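Local coordinates for thioredoxin reductase (Streptomyces clavuligerus, PDB 4NTD), which catalyses the formation of disulfide bonds in natural products such as holomycin, as an FAD-dependent oxidoreductase of the thioredoxin reductase family, at the interface of chains A and B. Residues are numbered along the deposited sequence; one frame, centred on the assembly and turned at random. Chains: chain A/B, Thioredoxin reductase.

Contact 1: the interface of chains A and B. Residues chain A 43-44, 47-48, 51, 75, 90, 93, 309; chain B 74-79, 306.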
loop_
_atom_site.group_PDB
_atom_site.type_symbol
_atom_site.label_atom_id
_atom_site.label_comp_id
_atom_site.label_asym_id
_atom_site.label_seq_id
_atom_site.Cartn_x
_atom_site.Cartn_y
_atom_site.Cartn_z
ATOM N N LEU A 43 4.120 -11.737 1.436
ATOM C CA LEU A 43 2.878 -12.508 1.525
ATOM C C LEU A 43 1.782 -11.958 0.618
ATOM O O LEU A 43 1.108 -12.731 -0.064
ATOM C CB LEU A 43 2.369 -12.596 2.966
ATOM C CG LEU A 43 3.113 -13.565 3.892
ATOM C CD1 LEU A 43 2.624 -13.390 5.320
ATOM C CD2 LEU A 43 2.953 -15.011 3.440
ATOM N N ASN A 44 1.595 -10.641 0.595
ATOM C CA ASN A 44 0.536 -10.083 -0.251
ATOM C C ASN A 44 0.899 -10.182 -1.738
ATOM O O ASN A 44 0.012 -10.339 -2.580
ATOM C CB ASN A 44 0.150 -8.654 0.157
ATOM C CG ASN A 44 -1.343 -8.380 -0.007
ATOM O OD1 ASN A 44 -1.982 -7.802 0.874
ATOM N ND2 ASN A 44 -1.908 -8.802 -1.135
ATOM N N LEU A 47 0.064 -13.816 -2.517
ATOM C CA LEU A 47 -1.385 -14.019 -2.506
ATOM C C LEU A 47 -1.998 -13.689 -3.867
ATOM O O LEU A 47 -2.746 -14.493 -4.431
ATOM C CB LEU A 47 -2.035 -13.170 -1.406
ATOM C CG LEU A 47 -3.564 -13.194 -1.290
ATOM C CD1 LEU A 47 -4.087 -14.616 -1.166
ATOM C CD2 LEU A 47 -4.018 -12.351 -0.109
ATOM N N VAL A 48 -1.665 -12.518 -4.398
ATOM C CA VAL A 48 -2.201 -12.078 -5.689
ATOM C C VAL A 48 -1.652 -12.947 -6.830
ATOM O O VAL A 48 -2.397 -13.332 -7.734
ATOM C CB VAL A 48 -1.921 -10.575 -5.927
ATOM C CG1 VAL A 48 -2.329 -10.149 -7.332
ATOM C CG2 VAL A 48 -2.654 -9.735 -4.885
ATOM N N ARG A 51 -3.290 -16.441 -6.765
ATOM C CA ARG A 51 -4.653 -16.268 -7.280
ATOM C C ARG A 51 -4.667 -16.070 -8.803
ATOM O O ARG A 51 -5.659 -16.386 -9.462
ATOM C CB ARG A 51 -5.353 -15.098 -6.579
ATOM C CG ARG A 51 -5.824 -15.419 -5.162
ATOM C CD ARG A 51 -6.500 -14.222 -4.505
ATOM N NE ARG A 51 -7.461 -13.618 -5.420
ATOM C CZ ARG A 51 -8.671 -14.104 -5.694
ATOM N NH1 ARG A 51 -9.127 -15.196 -5.085
ATOM N NH2 ARG A 51 -9.442 -13.477 -6.574
ATOM N N PHE A 75 -3.104 -1.061 10.912
ATOM C CA PHE A 75 -3.416 -1.855 9.714
ATOM C C PHE A 75 -4.938 -2.005 9.655
ATOM O O PHE A 75 -5.533 -2.602 10.551
ATOM C CB PHE A 75 -2.729 -3.222 9.861
ATOM C CG PHE A 75 -2.815 -4.132 8.654
ATOM C CD1 PHE A 75 -1.657 -4.515 7.986
ATOM C CD2 PHE A 75 -4.026 -4.671 8.231
ATOM C CE1 PHE A 75 -1.705 -5.380 6.903
ATOM C CE2 PHE A 75 -4.081 -5.536 7.147
ATOM C CZ PHE A 75 -2.922 -5.889 6.481
ATOM N N GLY A 90 -2.068 -15.075 6.983
ATOM C CA GLY A 90 -1.579 -14.828 5.627
ATOM C C GLY A 90 -0.961 -16.043 4.958
ATOM O O GLY A 90 -1.222 -16.305 3.782
ATOM N N GLU A 93 -3.726 -18.438 3.894
ATOM C CA GLU A 93 -4.367 -17.960 2.662
ATOM C C GLU A 93 -3.520 -18.323 1.448
ATOM O O GLU A 93 -4.013 -18.915 0.487
ATOM C CB GLU A 93 -4.567 -16.439 2.701
ATOM C CG GLU A 93 -5.620 -15.966 3.691
ATOM C CD GLU A 93 -5.680 -14.453 3.835
ATOM O OE1 GLU A 93 -4.689 -13.758 3.507
ATOM O OE2 GLU A 93 -6.725 -13.949 4.296
ATOM N N ALA A 309 2.214 -4.495 2.589
ATOM C CA ALA A 309 1.216 -5.353 1.945
ATOM C C ALA A 309 0.710 -4.718 0.651
ATOM O O ALA A 309 0.605 -5.389 -0.379
ATOM C CB ALA A 309 0.052 -5.622 2.889
ATOM N N GLY B 74 -7.838 -10.971 -2.101
ATOM C CA GLY B 74 -6.458 -10.515 -2.297
ATOM C C GLY B 74 -5.894 -9.526 -1.283
ATOM O O GLY B 74 -4.787 -9.028 -1.468
ATOM N N PHE B 75 -6.649 -9.251 -0.222
ATOM C CA PHE B 75 -6.239 -8.353 0.869
ATOM C C PHE B 75 -5.691 -9.233 1.994
ATOM O O PHE B 75 -6.427 -10.043 2.557
ATOM C CB PHE B 75 -7.481 -7.573 1.329
ATOM C CG PHE B 75 -7.229 -6.487 2.354
ATOM C CD1 PHE B 75 -7.492 -5.158 2.041
ATOM C CD2 PHE B 75 -6.812 -6.788 3.648
ATOM C CE1 PHE B 75 -7.309 -4.151 2.976
ATOM C CE2 PHE B 75 -6.625 -5.784 4.587
ATOM C CZ PHE B 75 -6.871 -4.465 4.252
ATOM N N LEU B 76 -4.407 -9.080 2.317
ATOM C CA LEU B 76 -3.741 -9.969 3.281
ATOM C C LEU B 76 -4.511 -10.106 4.598
ATOM O O LEU B 76 -4.811 -9.111 5.258
ATOM C CB LEU B 76 -2.316 -9.493 3.577
ATOM C CG LEU B 76 -1.474 -10.421 4.459
ATOM C CD1 LEU B 76 -1.159 -11.715 3.723
ATOM C CD2 LEU B 76 -0.198 -9.724 4.902
ATOM N N SER B 77 -4.806 -11.354 4.960
ATOM C CA SER B 77 -5.551 -11.733 6.175
ATOM C C SER B 77 -7.069 -11.518 6.097
ATOM O O SER B 77 -7.789 -11.926 7.012
ATOM C CB SER B 77 -4.975 -11.066 7.437
ATOM O OG SER B 77 -5.514 -9.775 7.657
ATOM N N ARG B 78 -7.548 -10.909 5.010
ATOM C CA ARG B 78 -8.975 -10.661 4.807
ATOM C C ARG B 78 -9.441 -11.169 3.439
ATOM O O ARG B 78 -10.388 -10.634 2.856
ATOM C CB ARG B 78 -9.283 -9.165 4.943
ATOM C CG ARG B 78 -9.016 -8.584 6.325
ATOM C CD ARG B 78 -9.830 -9.297 7.393
ATOM N NE ARG B 78 -10.006 -8.495 8.601
ATOM C CZ ARG B 78 -10.702 -8.888 9.667
ATOM N NH1 ARG B 78 -10.812 -8.088 10.721
ATOM N NH2 ARG B 78 -11.300 -10.077 9.682
ATOM N N ASP B 79 -8.786 -12.210 2.934
ATOM C CA ASP B 79 -9.175 -12.805 1.661
ATOM C C ASP B 79 -10.556 -13.450 1.801
ATOM O O ASP B 79 -10.737 -14.375 2.595
ATOM C CB ASP B 79 -8.137 -13.837 1.214
ATOM C CG ASP B 79 -8.393 -14.357 -0.184
ATOM O OD1 ASP B 79 -8.498 -13.539 -1.124
ATOM O OD2 ASP B 79 -8.480 -15.589 -0.342
ATOM N N VAL B 306 -6.131 -3.352 -0.771
ATOM C CA VAL B 306 -5.003 -3.307 0.159
ATOM C C VAL B 306 -3.970 -2.245 -0.250
ATOM O O VAL B 306 -3.317 -1.649 0.611
ATOM C CB VAL B 306 -4.349 -4.700 0.354
ATOM C CG1 VAL B 306 -3.552 -5.127 -0.872
ATOM C CG2 VAL B 306 -3.480 -4.714 1.606
HETATM O O HOH W 1 -8.918 -15.321 4.994
#
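The backbone of B:74-79 runs as a loop, with positive phi at B:Gly74 (91°) and B:Ser77 (77°), across helices 40-51 and 83-96 of chain A. In this thioredoxin reductase-like flavoenzyme, probably a homodimer as is typical of the family, the loop docks across the two-fold interface; helix 40-51 begins within the Rossmann glycine motif of the FAD-binding fold. A:Asn44 reads the loop with both ends of its amide. A:Asn44 ND2 gives a nearly straight bond, in both the amide and the carbonyl plane, to B:Gly74 O (2.9 Å), while A:Asn44 OD1 takes B:Leu76 N from above its carbonyl plane (3.1 Å). B:Leu76, its CG anti to the backbone N, slides past A:Asn44 and sets CD1 against A:Gly90 CA and A:Leu43 CB. A:Glu93 reaches up from helix 83-96 on an extended chain. A:Glu93 OE1 accepts B:Ser77 N on the syn lone pair at 2.8 Å, and A:Glu93 OE2 is met from above the carboxylate plane by B:Asp79 N at 3.0 Å; water 1 joins OE2 to B:Asp79 O. An alanine here would remove the carboxylate that accepts both loop amides and would probably loosen the B:77-79 turn against chain A. B:Asp79, turned back into its own loop, accepts B:Gly74 N on the anti lone pair of OD1 (2.8 Å). A:Phe75 and B:Phe75 meet tip to tip, CE2 to CE2 at 3.6 Å, and B:Val306 CG2 lies over the centre of the B:Phe75 ring.

Contact 2: the interface of chains A and B. Residues chain A 52, 54, 316-317, 320-321, 324, 327; chain B 164, 186, 189-190, 193-194.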
loop_
_atom_site.group_PDB
_atom_site.type_symbol
_atom_site.label_atom_id
_atom_site.label_comp_id
_atom_site.label_asym_id
_atom_site.label_seq_id
_atom_site.Cartn_x
_atom_site.Cartn_y
_atom_site.Cartn_z
ATOM N N ALA A 52 -3.562 -15.557 -9.349
ATOM C CA ALA A 52 -3.372 -15.436 -10.799
ATOM C C ALA A 52 -2.844 -16.726 -11.450
ATOM O O ALA A 52 -2.434 -16.714 -12.614
ATOM C CB ALA A 52 -2.447 -14.267 -11.108
ATOM N N ARG A 54 -0.164 -18.372 -10.995
ATOM C CA ARG A 54 1.280 -18.452 -11.186
ATOM C C ARG A 54 1.832 -19.381 -10.115
ATOM O O ARG A 54 1.335 -19.392 -8.985
ATOM C CB ARG A 54 1.935 -17.075 -11.069
ATOM C CG ARG A 54 1.462 -16.063 -12.100
ATOM C CD ARG A 54 1.826 -16.476 -13.517
ATOM N NE ARG A 54 1.427 -15.461 -14.488
ATOM C CZ ARG A 54 1.575 -15.566 -15.807
ATOM N NH1 ARG A 54 2.120 -16.650 -16.351
ATOM N NH2 ARG A 54 1.169 -14.572 -16.590
ATOM N N ALA A 316 2.732 -7.565 -7.578
ATOM C CA ALA A 316 2.083 -8.733 -8.183
ATOM C C ALA A 316 1.295 -8.356 -9.441
ATOM O O ALA A 316 1.363 -9.049 -10.457
ATOM C CB ALA A 316 1.166 -9.403 -7.172
ATOM N N PHE A 317 0.551 -7.255 -9.350
ATOM C CA PHE A 317 -0.237 -6.714 -10.465
ATOM C C PHE A 317 0.674 -6.481 -11.677
ATOM O O PHE A 317 0.424 -7.005 -12.764
ATOM C CB PHE A 317 -0.894 -5.399 -10.010
ATOM C CG PHE A 317 -1.978 -4.876 -10.921
ATOM C CD1 PHE A 317 -3.289 -4.795 -10.471
ATOM C CD2 PHE A 317 -1.686 -4.410 -12.198
ATOM C CE1 PHE A 317 -4.289 -4.293 -11.284
ATOM C CE2 PHE A 317 -2.685 -3.911 -13.017
ATOM C CZ PHE A 317 -3.988 -3.849 -12.556
ATOM N N ASN A 320 2.611 -9.888 -12.962
ATOM C CA ASN A 320 1.755 -10.772 -13.750
ATOM C C ASN A 320 1.451 -10.186 -15.124
ATOM O O ASN A 320 1.475 -10.902 -16.123
ATOM C CB ASN A 320 0.444 -11.081 -13.034
ATOM C CG ASN A 320 -0.441 -12.013 -13.841
ATOM O OD1 ASN A 320 -0.108 -13.182 -14.037
ATOM N ND2 ASN A 320 -1.557 -11.496 -14.337
ATOM N N HIS A 321 1.167 -8.888 -15.167
ATOM C CA HIS A 321 0.912 -8.198 -16.433
ATOM C C HIS A 321 2.057 -8.375 -17.416
ATOM O O HIS A 321 1.837 -8.659 -18.594
ATOM C CB HIS A 321 0.666 -6.708 -16.201
ATOM C CG HIS A 321 -0.779 -6.348 -16.164
ATOM N ND1 HIS A 321 -1.346 -5.467 -17.058
ATOM C CD2 HIS A 321 -1.784 -6.783 -15.370
ATOM C CE1 HIS A 321 -2.634 -5.361 -16.801
ATOM N NE2 HIS A 321 -2.926 -6.146 -15.778
ATOM N N VAL A 324 2.397 -11.944 -18.724
ATOM C CA VAL A 324 1.451 -12.143 -19.824
ATOM C C VAL A 324 2.037 -11.590 -21.125
ATOM O O VAL A 324 1.983 -12.253 -22.158
ATOM C CB VAL A 324 0.074 -11.504 -19.537
ATOM C CG1 VAL A 324 -0.802 -11.516 -20.786
ATOM C CG2 VAL A 324 -0.624 -12.236 -18.401
ATOM N N ASP A 327 4.453 -14.096 -22.216
ATOM C CA ASP A 327 3.714 -15.286 -22.661
ATOM C C ASP A 327 3.169 -15.084 -24.083
ATOM O O ASP A 327 3.271 -15.976 -24.930
ATOM C CB ASP A 327 2.548 -15.614 -21.705
ATOM C CG ASP A 327 3.009 -16.109 -20.330
ATOM O OD1 ASP A 327 4.123 -16.664 -20.214
ATOM O OD2 ASP A 327 2.236 -15.947 -19.355
ATOM N N TYR B 164 -7.763 -9.869 -11.340
ATOM C CA TYR B 164 -7.150 -10.160 -10.039
ATOM C C TYR B 164 -8.223 -10.375 -8.974
ATOM O O TYR B 164 -8.094 -11.254 -8.120
ATOM C CB TYR B 164 -6.157 -9.060 -9.634
ATOM C CG TYR B 164 -5.032 -8.954 -10.634
ATOM C CD1 TYR B 164 -4.092 -9.967 -10.745
ATOM C CD2 TYR B 164 -4.936 -7.874 -11.504
ATOM C CE1 TYR B 164 -3.078 -9.901 -11.676
ATOM C CE2 TYR B 164 -3.923 -7.798 -12.442
ATOM C CZ TYR B 164 -2.996 -8.817 -12.518
ATOM O OH TYR B 164 -1.984 -8.774 -13.437
ATOM N N ARG B 186 -6.146 -6.573 -25.063
ATOM C CA ARG B 186 -5.205 -6.880 -23.984
ATOM C C ARG B 186 -5.904 -7.577 -22.814
ATOM O O ARG B 186 -5.324 -8.451 -22.169
ATOM C CB ARG B 186 -4.476 -5.618 -23.504
ATOM C CG ARG B 186 -3.418 -5.110 -24.476
ATOM C CD ARG B 186 -2.611 -3.946 -23.912
ATOM N NE ARG B 186 -1.228 -4.317 -23.594
ATOM C CZ ARG B 186 -0.800 -4.801 -22.426
ATOM N NH1 ARG B 186 -1.633 -5.001 -21.407
ATOM N NH2 ARG B 186 0.487 -5.094 -22.277
ATOM N N LEU B 189 -6.342 -11.279 -23.622
ATOM C CA LEU B 189 -5.043 -11.939 -23.494
ATOM C C LEU B 189 -4.679 -12.154 -22.021
ATOM O O LEU B 189 -4.135 -13.196 -21.658
ATOM C CB LEU B 189 -3.955 -11.127 -24.204
ATOM C CG LEU B 189 -4.123 -10.971 -25.720
ATOM C CD1 LEU B 189 -3.147 -9.939 -26.262
ATOM C CD2 LEU B 189 -3.954 -12.307 -26.430
ATOM N N LEU B 190 -4.996 -11.172 -21.182
ATOM C CA LEU B 190 -4.799 -11.283 -19.735
ATOM C C LEU B 190 -5.653 -12.404 -19.131
ATOM O O LEU B 190 -5.164 -13.206 -18.335
ATOM C CB LEU B 190 -5.113 -9.941 -19.059
ATOM C CG LEU B 190 -5.088 -9.847 -17.529
ATOM C CD1 LEU B 190 -3.741 -10.269 -16.963
ATOM C CD2 LEU B 190 -5.429 -8.427 -17.105
ATOM N N GLN B 193 -4.809 -16.247 -18.868
ATOM C CA GLN B 193 -4.056 -16.760 -17.727
ATOM C C GLN B 193 -4.951 -17.538 -16.742
ATOM O O GLN B 193 -4.453 -18.371 -15.984
ATOM C CB GLN B 193 -3.322 -15.603 -17.027
ATOM C CG GLN B 193 -2.511 -15.975 -15.793
ATOM C CD GLN B 193 -1.499 -17.081 -16.040
ATOM O OE1 GLN B 193 -1.042 -17.288 -17.165
ATOM N NE2 GLN B 193 -1.136 -17.793 -14.979
ATOM N N TRP B 194 -6.262 -17.284 -16.771
ATOM C CA TRP B 194 -7.213 -17.959 -15.876
ATOM C C TRP B 194 -8.081 -19.047 -16.531
ATOM O O TRP B 194 -8.658 -19.874 -15.825
ATOM C CB TRP B 194 -8.123 -16.927 -15.204
ATOM C CG TRP B 194 -7.464 -16.163 -14.091
ATOM C CD1 TRP B 194 -7.447 -16.501 -12.769
ATOM C CD2 TRP B 194 -6.739 -14.933 -14.201
ATOM N NE1 TRP B 194 -6.758 -15.555 -12.047
ATOM C CE2 TRP B 194 -6.311 -14.583 -12.902
ATOM C CE3 TRP B 194 -6.406 -14.093 -15.272
ATOM C CZ2 TRP B 194 -5.571 -13.425 -12.644
ATOM C CZ3 TRP B 194 -5.666 -12.945 -15.014
ATOM C CH2 TRP B 194 -5.257 -12.623 -13.710
HETATM O O HOH W 2 -0.551 -15.943 -19.575
HETATM O O HOH W 3 -0.727 -7.491 -19.672
#
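B:Tyr164, within the CPYC redox motif (B:Cys162 to B:Cys165), pushes its ring into helix 305-338 of chain A. It and A:His321 are glutathione-binding residues, placing the patch at the glutathione site. From CB, chi1 of -61° sets CG anti to the carbonyl carbon. Along one edge, CD2 and CE2 lie against A:Phe317, with B:Tyr164 CE2 3.6 Å above the centre of that ring. On the other edge CE1 meets the amide of A:Asn320, which stands nearly perpendicular to the phenol (82°). At the tip, B:Tyr164 OH accepts a straight, in-amide-plane bond from A:Asn320 ND2 (2.9 Å) and is near enough to hydrogen-bond to A:Phe317 O (3.1 Å); A:His321 CD2 lies at the edge of the tyrosine ring, in its plane. A:Arg54 NE holds the amide from behind, donating to A:Asn320 OD1 nearly along the C=O axis (2.8 Å). The same guanidinium grips A:Asp327 OD2 end-on with NH1 and NH2, a salt bridge that, with the A:Asn320 bond, would hold it flat against B:Gln193. B:Gln193, bent at chi2, lays its amide over one guanidinium face, planes 17° apart, and its NE2 bonds A:Ala52 O (2.9 Å). Water 2 joins B:Gln193 OE1 to A:Asp327 OD2. B:Trp194 packs CZ2 on A:Ala52; B:Leu190 sets CD1 towards A:Val324 CG2 and CD2 towards A:His321 NE2. The patch lies where helix 163-166, the end of helix 184-191 and the loop that follows it in chain B meet the long C-terminal helix and 52-54 loop of chain A.

The centres of the C-alpha atoms of contact 1 and contact 2 lie about 17 Å apart, and two elements tie them together. Helix 305-338 gives A:Ala309 to contact 1 and its 316-327 stretch to contact 2, while helix 40-51 serves contact 1 and leads straight into the 52-54 loop of contact 2. Chain B offers its 74-79 loop and the start of its own helix 305-338 at contact 1, and its redox-motif region at contact 2. Two-fold symmetry repeats both patches, so each subunit's redox motif sits against its neighbour's C-terminal helix, which suggests that dimer assembly shapes the active-site surroundings.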